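Local coordinates for protein transcriptional regulator (Aquifex aeolicus, PDB 2EH3) that probably binds DNA as a transcription factor of the TetR/AcrR family and carries bound magnesium ions, at residues K4-E9 against A32-G37; E75-F80 against R117-F122. All coordinates share one frame; numbering follows the deposited sequence.

Contact 1 of 2, residues K4-E9 against A32-G37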
loop_
_atom_site.group_PDB
_atom_site.type_symbol
_atom_site.label_atom_id
_atom_site.label_comp_id
_atom_site.label_asym_id
_atom_site.label_seq_id
_atom_site.Cartn_x
_atom_site.Cartn_y
_atom_site.Cartn_z
ATOM N N LYS A 4 -7.207 29.599 9.135
ATOM C CA LYS A 4 -6.359 28.596 8.481
ATOM C C LYS A 4 -6.783 27.200 8.943
ATOM O O LYS A 4 -6.866 26.259 8.129
ATOM C CB LYS A 4 -4.885 28.841 8.809
ATOM C CG LYS A 4 -3.947 27.965 8.017
ATOM C CD LYS A 4 -2.471 28.251 8.339
ATOM C CE LYS A 4 -1.545 27.452 7.426
ATOM N NZ LYS A 4 -0.160 27.990 7.522
ATOM N N GLU A 5 -7.041 27.062 10.239
ATOM C CA GLU A 5 -7.473 25.790 10.789
ATOM C C GLU A 5 -8.802 25.373 10.184
ATOM O O GLU A 5 -9.009 24.204 9.861
ATOM C CB GLU A 5 -7.632 25.879 12.311
ATOM C CG GLU A 5 -6.330 25.857 13.093
ATOM C CD GLU A 5 -5.412 27.000 12.748
ATOM O OE1 GLU A 5 -5.871 28.174 12.744
ATOM O OE2 GLU A 5 -4.220 26.715 12.486
ATOM N N ARG A 6 -9.716 26.319 10.016
ATOM C CA ARG A 6 -11.009 25.957 9.446
ATOM C C ARG A 6 -10.869 25.472 8.002
ATOM O O ARG A 6 -11.513 24.487 7.599
ATOM C CB ARG A 6 -11.981 27.142 9.515
ATOM C CG ARG A 6 -12.443 27.437 10.922
ATOM C CD ARG A 6 -13.902 27.881 10.948
ATOM N NE ARG A 6 -14.087 29.238 10.447
ATOM C CZ ARG A 6 -14.415 29.563 9.200
ATOM N NH1 ARG A 6 -14.609 28.629 8.274
ATOM N NH2 ARG A 6 -14.561 30.843 8.888
ATOM N N ILE A 7 -10.038 26.153 7.227
ATOM C CA ILE A 7 -9.814 25.749 5.841
ATOM C C ILE A 7 -9.214 24.337 5.842
ATOM O O ILE A 7 -9.627 23.488 5.062
ATOM C CB ILE A 7 -8.848 26.715 5.149
ATOM C CG1 ILE A 7 -9.524 28.071 4.989
ATOM C CG2 ILE A 7 -8.411 26.174 3.788
ATOM C CD1 ILE A 7 -8.577 29.193 4.569
ATOM N N LEU A 8 -8.232 24.092 6.698
ATOM C CA LEU A 8 -7.630 22.761 6.746
ATOM C C LEU A 8 -8.658 21.681 7.065
ATOM O O LEU A 8 -8.624 20.593 6.471
ATOM C CB LEU A 8 -6.493 22.743 7.777
ATOM C CG LEU A 8 -5.239 23.441 7.258
ATOM C CD1 LEU A 8 -4.292 23.755 8.423
ATOM C CD2 LEU A 8 -4.561 22.553 6.232
ATOM N N GLU A 9 -9.569 21.962 7.995
ATOM C CA GLU A 9 -10.572 20.972 8.379
ATOM C C GLU A 9 -11.546 20.671 7.258
ATOM O O GLU A 9 -11.840 19.496 6.985
ATOM C CB GLU A 9 -11.311 21.417 9.654
ATOM C CG GLU A 9 -10.408 21.414 10.898
ATOM C CD GLU A 9 -9.730 20.059 11.110
ATOM O OE1 GLU A 9 -10.459 19.043 11.224
ATOM O OE2 GLU A 9 -8.481 20.009 11.147
ATOM N N ALA A 32 -16.666 26.360 3.583
ATOM C CA ALA A 32 -16.154 27.075 4.746
ATOM C C ALA A 32 -16.777 28.466 4.935
ATOM O O ALA A 32 -16.485 29.137 5.926
ATOM C CB ALA A 32 -14.646 27.229 4.624
ATOM N N ASN A 33 -17.614 28.895 3.988
ATOM C CA ASN A 33 -18.237 30.222 4.047
ATOM C C ASN A 33 -17.146 31.316 4.140
ATOM O O ASN A 33 -17.205 32.248 4.956
ATOM C CB ASN A 33 -19.216 30.336 5.230
ATOM C CG ASN A 33 -20.106 31.571 5.132
ATOM O OD1 ASN A 33 -20.404 32.054 4.034
ATOM N ND2 ASN A 33 -20.538 32.086 6.284
ATOM N N LEU A 34 -16.163 31.203 3.261
ATOM C CA LEU A 34 -15.053 32.147 3.196
ATOM C C LEU A 34 -14.873 32.647 1.786
ATOM O O LEU A 34 -15.354 32.041 0.816
ATOM C CB LEU A 34 -13.751 31.458 3.631
ATOM C CG LEU A 34 -13.650 31.062 5.090
ATOM C CD1 LEU A 34 -12.414 30.179 5.255
ATOM C CD2 LEU A 34 -13.506 32.313 5.968
ATOM N N SER A 35 -14.155 33.762 1.667
ATOM C CA SER A 35 -13.847 34.341 0.373
ATOM C C SER A 35 -12.612 33.651 -0.184
ATOM O O SER A 35 -11.854 33.029 0.561
ATOM C CB SER A 35 -13.489 35.819 0.516
ATOM O OG SER A 35 -12.312 35.958 1.325
ATOM N N LYS A 36 -12.388 33.796 -1.485
ATOM C CA LYS A 36 -11.176 33.241 -2.086
ATOM C C LYS A 36 -9.953 33.977 -1.499
ATOM O O LYS A 36 -8.893 33.382 -1.279
ATOM C CB LYS A 36 -11.203 33.417 -3.612
ATOM C CG LYS A 36 -12.031 32.352 -4.325
ATOM C CD LYS A 36 -12.032 32.541 -5.833
ATOM C CE LYS A 36 -12.460 31.238 -6.516
ATOM N NZ LYS A 36 -12.399 31.306 -8.008
ATOM N N GLY A 37 -10.109 35.277 -1.228
ATOM C CA GLY A 37 -9.012 36.051 -0.666
ATOM C C GLY A 37 -8.585 35.503 0.678
ATOM O O GLY A 37 -7.403 35.518 1.033
#
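At the predicted helix-turn-helix motif of this TetR-type DNA-binding domain, A32 and L34 meet R6 and I7 of helix 3-18. N33, with positive phi, closes helix 25-32 through a Schellman motif, and the S35 side chain N-caps helix 36-42 by accepting a bond from A38 N. The carbonyl of A32 takes the single cross-contact hydrogen bond, from R6 NH1 (NH1 to A32 O 3.0 Å). The donor lies in the carbonyl plane on a lone pair, but the N-H...O angle is only 145°. R6 bends at chi2 and chi3, swinging its guanidinium round to this chain segment, where NH2 lies 3.4 Å from L34 CD2. The other branch of L34 meets the I7 side chain, which also packs on F39 and F43. Cutting L34 back to an alanine is likely to leave I7 without its CD1 neighbour and let the R6 guanidinium turn more easily. L34 thus divides its two methyls between a charged group and an aliphatic one: CD2 obliquely against the guanidinium, CD1 at 3.6 Å from I7 CG1.

Contact 2 of 2, residues E75-F80 against R117-F122. With MG (magnesium ion), chain B; MG (magnesium ion), chain C.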
loop_
_atom_site.group_PDB
_atom_site.type_symbol
_atom_site.label_atom_id
_atom_site.label_comp_id
_atom_site.label_asym_id
_atom_site.label_seq_id
_atom_site.Cartn_x
_atom_site.Cartn_y
_atom_site.Cartn_z
ATOM N N GLU A 75 4.466 -0.351 23.440
ATOM C CA GLU A 75 3.668 0.812 23.829
ATOM C C GLU A 75 3.840 1.991 22.857
ATOM O O GLU A 75 2.890 2.745 22.595
ATOM C CB GLU A 75 4.010 1.207 25.259
ATOM C CG GLU A 75 3.419 0.203 26.288
ATOM C CD GLU A 75 1.883 0.156 26.337
ATOM O OE1 GLU A 75 1.265 1.226 26.386
ATOM O OE2 GLU A 75 1.311 -0.962 26.353
ATOM N N LEU A 76 5.044 2.184 22.339
ATOM C CA LEU A 76 5.236 3.263 21.356
ATOM C C LEU A 76 4.345 2.932 20.138
ATOM O O LEU A 76 3.654 3.802 19.591
ATOM C CB LEU A 76 6.703 3.325 20.899
ATOM C CG LEU A 76 6.917 4.290 19.722
ATOM C CD1 LEU A 76 6.793 5.719 20.203
ATOM C CD2 LEU A 76 8.307 4.019 19.090
ATOM N N LEU A 77 4.361 1.675 19.702
ATOM C CA LEU A 77 3.559 1.295 18.548
ATOM C C LEU A 77 2.050 1.394 18.809
ATOM O O LEU A 77 1.300 1.737 17.910
ATOM C CB LEU A 77 3.980 -0.103 18.050
ATOM C CG LEU A 77 5.424 0.003 17.483
ATOM C CD1 LEU A 77 6.150 -1.355 17.523
ATOM C CD2 LEU A 77 5.373 0.570 16.080
ATOM N N GLU A 78 1.610 1.090 20.036
ATOM C CA GLU A 78 0.208 1.253 20.341
ATOM C C GLU A 78 -0.192 2.721 20.158
ATOM O O GLU A 78 -1.261 3.021 19.616
ATOM C CB GLU A 78 -0.058 0.823 21.774
ATOM C CG GLU A 78 -1.533 1.094 22.209
ATOM C CD GLU A 78 -1.815 0.767 23.642
ATOM O OE1 GLU A 78 -0.984 0.139 24.328
ATOM O OE2 GLU A 78 -2.913 1.181 24.105
HETATM N N MSE A 79 0.668 3.633 20.590
HETATM C CA MSE A 79 0.383 5.061 20.454
HETATM C C MSE A 79 0.364 5.507 19.006
HETATM O O MSE A 79 -0.453 6.343 18.608
HETATM C CB MSE A 79 1.441 5.853 21.212
HETATM C CG MSE A 79 1.208 7.329 21.201
HETATM SE SE MSE A 79 -0.233 7.867 22.391
HETATM C CE MSE A 79 0.211 6.831 23.879
ATOM N N PHE A 80 1.281 4.933 18.234
ATOM C CA PHE A 80 1.418 5.216 16.801
ATOM C C PHE A 80 0.103 4.815 16.126
ATOM O O PHE A 80 -0.458 5.575 15.349
ATOM C CB PHE A 80 2.643 4.403 16.276
ATOM C CG PHE A 80 3.161 4.796 14.889
ATOM C CD1 PHE A 80 2.579 5.814 14.135
ATOM C CD2 PHE A 80 4.236 4.094 14.346
ATOM C CE1 PHE A 80 3.057 6.130 12.855
ATOM C CE2 PHE A 80 4.726 4.404 13.059
ATOM C CZ PHE A 80 4.122 5.427 12.326
ATOM N N ARG A 117 13.049 6.014 9.477
ATOM C CA ARG A 117 14.327 6.411 10.063
ATOM C C ARG A 117 14.173 6.646 11.562
ATOM O O ARG A 117 15.013 6.204 12.353
ATOM C CB ARG A 117 14.880 7.690 9.415
ATOM C CG ARG A 117 15.473 7.501 8.021
ATOM C CD ARG A 117 16.295 8.732 7.596
ATOM N NE ARG A 117 15.517 9.974 7.571
ATOM C CZ ARG A 117 14.748 10.359 6.552
ATOM N NH1 ARG A 117 14.658 9.600 5.472
ATOM N NH2 ARG A 117 14.070 11.497 6.614
ATOM N N ARG A 118 13.094 7.320 11.963
ATOM C CA ARG A 118 12.889 7.580 13.381
ATOM C C ARG A 118 12.617 6.314 14.173
ATOM O O ARG A 118 13.095 6.150 15.305
ATOM C CB ARG A 118 11.735 8.566 13.573
ATOM C CG ARG A 118 12.075 9.913 13.037
ATOM C CD ARG A 118 10.894 10.846 13.157
ATOM N NE ARG A 118 11.200 12.157 12.582
ATOM C CZ ARG A 118 11.786 13.137 13.264
ATOM N NH1 ARG A 118 12.123 12.951 14.535
ATOM N NH2 ARG A 118 12.025 14.294 12.674
ATOM N N PHE A 119 11.827 5.416 13.599
ATOM C CA PHE A 119 11.533 4.181 14.259
ATOM C C PHE A 119 12.824 3.366 14.402
ATOM O O PHE A 119 13.088 2.748 15.446
ATOM C CB PHE A 119 10.478 3.428 13.446
ATOM C CG PHE A 119 9.989 2.187 14.103
ATOM C CD1 PHE A 119 9.807 2.115 15.485
ATOM C CD2 PHE A 119 9.683 1.072 13.314
ATOM C CE1 PHE A 119 9.324 0.949 16.078
ATOM C CE2 PHE A 119 9.204 -0.087 13.891
ATOM C CZ PHE A 119 9.021 -0.155 15.272
ATOM N N GLU A 120 13.629 3.357 13.348
ATOM C CA GLU A 120 14.893 2.621 13.406
ATOM C C GLU A 120 15.772 3.131 14.513
ATOM O O GLU A 120 16.345 2.323 15.275
ATOM C CB GLU A 120 15.679 2.735 12.098
ATOM C CG GLU A 120 15.216 1.753 11.110
ATOM C CD GLU A 120 16.192 1.518 10.004
ATOM O OE1 GLU A 120 15.780 0.756 9.117
ATOM O OE2 GLU A 120 17.342 2.061 9.997
ATOM N N LYS A 121 15.894 4.460 14.605
ATOM C CA LYS A 121 16.731 5.088 15.634
ATOM C C LYS A 121 16.265 4.649 17.012
ATOM O O LYS A 121 17.068 4.347 17.884
ATOM C CB LYS A 121 16.671 6.615 15.528
ATOM C CG LYS A 121 17.392 7.154 14.283
ATOM C CD LYS A 121 17.507 8.679 14.268
ATOM C CE LYS A 121 17.786 9.208 12.844
ATOM N NZ LYS A 121 18.890 8.484 12.139
ATOM N N PHE A 122 14.958 4.662 17.220
ATOM C CA PHE A 122 14.393 4.214 18.498
ATOM C C PHE A 122 14.753 2.743 18.779
ATOM O O PHE A 122 15.143 2.359 19.906
ATOM C CB PHE A 122 12.867 4.428 18.444
ATOM C CG PHE A 122 12.104 3.702 19.513
ATOM C CD1 PHE A 122 11.932 4.274 20.782
ATOM C CD2 PHE A 122 11.558 2.443 19.263
ATOM C CE1 PHE A 122 11.226 3.589 21.764
ATOM C CE2 PHE A 122 10.845 1.743 20.247
ATOM C CZ PHE A 122 10.683 2.328 21.500
HETATM MG MG MG B . -0.866 0.135 26.663
HETATM MG MG MG C . -3.417 3.271 25.010
HETATM O O HOH W 1 -0.099 -0.101 28.915
HETATM O O HOH W 2 -1.432 -2.148 26.657
HETATM O O HOH W 3 -1.475 4.215 24.066
#
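A single methyl, L76 CD2, sits squarely over the centre of the F122 ring, while the far side of the same helix, 73-86, holds two magnesium ions. The CH-pi contact is close to ideal: CD2 is 3.5 Å from the ring centroid and only 10° off the normal. Both side chains have CG anti to the backbone N (chi1 171° for L76, 165° for F122), and they reach across from opposite directions to bridge antiparallel helix segments whose axes come within 12.7 Å at closest. L77, next in sequence, crosses F119, one turn before F122, at about a right angle, and CZ of F119 meets both methyls of L77, each at 3.8 Å. I138 of helix 131-152 touches L77 and F119, and L64 of helix 46-67 touches L76, tying the pair into the all-helical C-terminal domain. On the metal side, E75 grips one magnesium ion with both carboxylate oxygens, OE1 at 2.4 Å and OE2 at 2.5 Å, and two waters bind the same ion. E78, extended beyond CG, bridges the metals: OE1 binds that first ion at 2.3 Å and OE2 the second at 2.3 Å. E82 and a water also bind the second ion, and K161 adds a weak hydrogen bond to E78 OE2. The spacing of E75, E78 and E82 places them along one face of the helix. The chemistry is thus split: no hydrogen bond crosses between the segments, so the face toward helix 105-126 relies on shape and dispersion, whereas the metal-binding face gathers carboxylates whose mutual repulsion the magnesium ions probably offset.

How the contacts relate
Contacts 1 and 2 lie on opposite sides of the chain's centre, with centres 34 Å apart and nearest atoms about 17 Å from each other. They fall in series along the chain: the first belongs to the TetR DNA-binding region, the second to the C-terminal helical domain. Helix 46-67 spans the gap, since L49, I53 and R56 touch side chains of segment 4-9, while I62 and L64, farther along, touch segments 117-122 and 75-80. Both magnesium ions belong to contact 2, on the side of helix 73-86 turned away from helix 105-126, and contact 1 is remote from them.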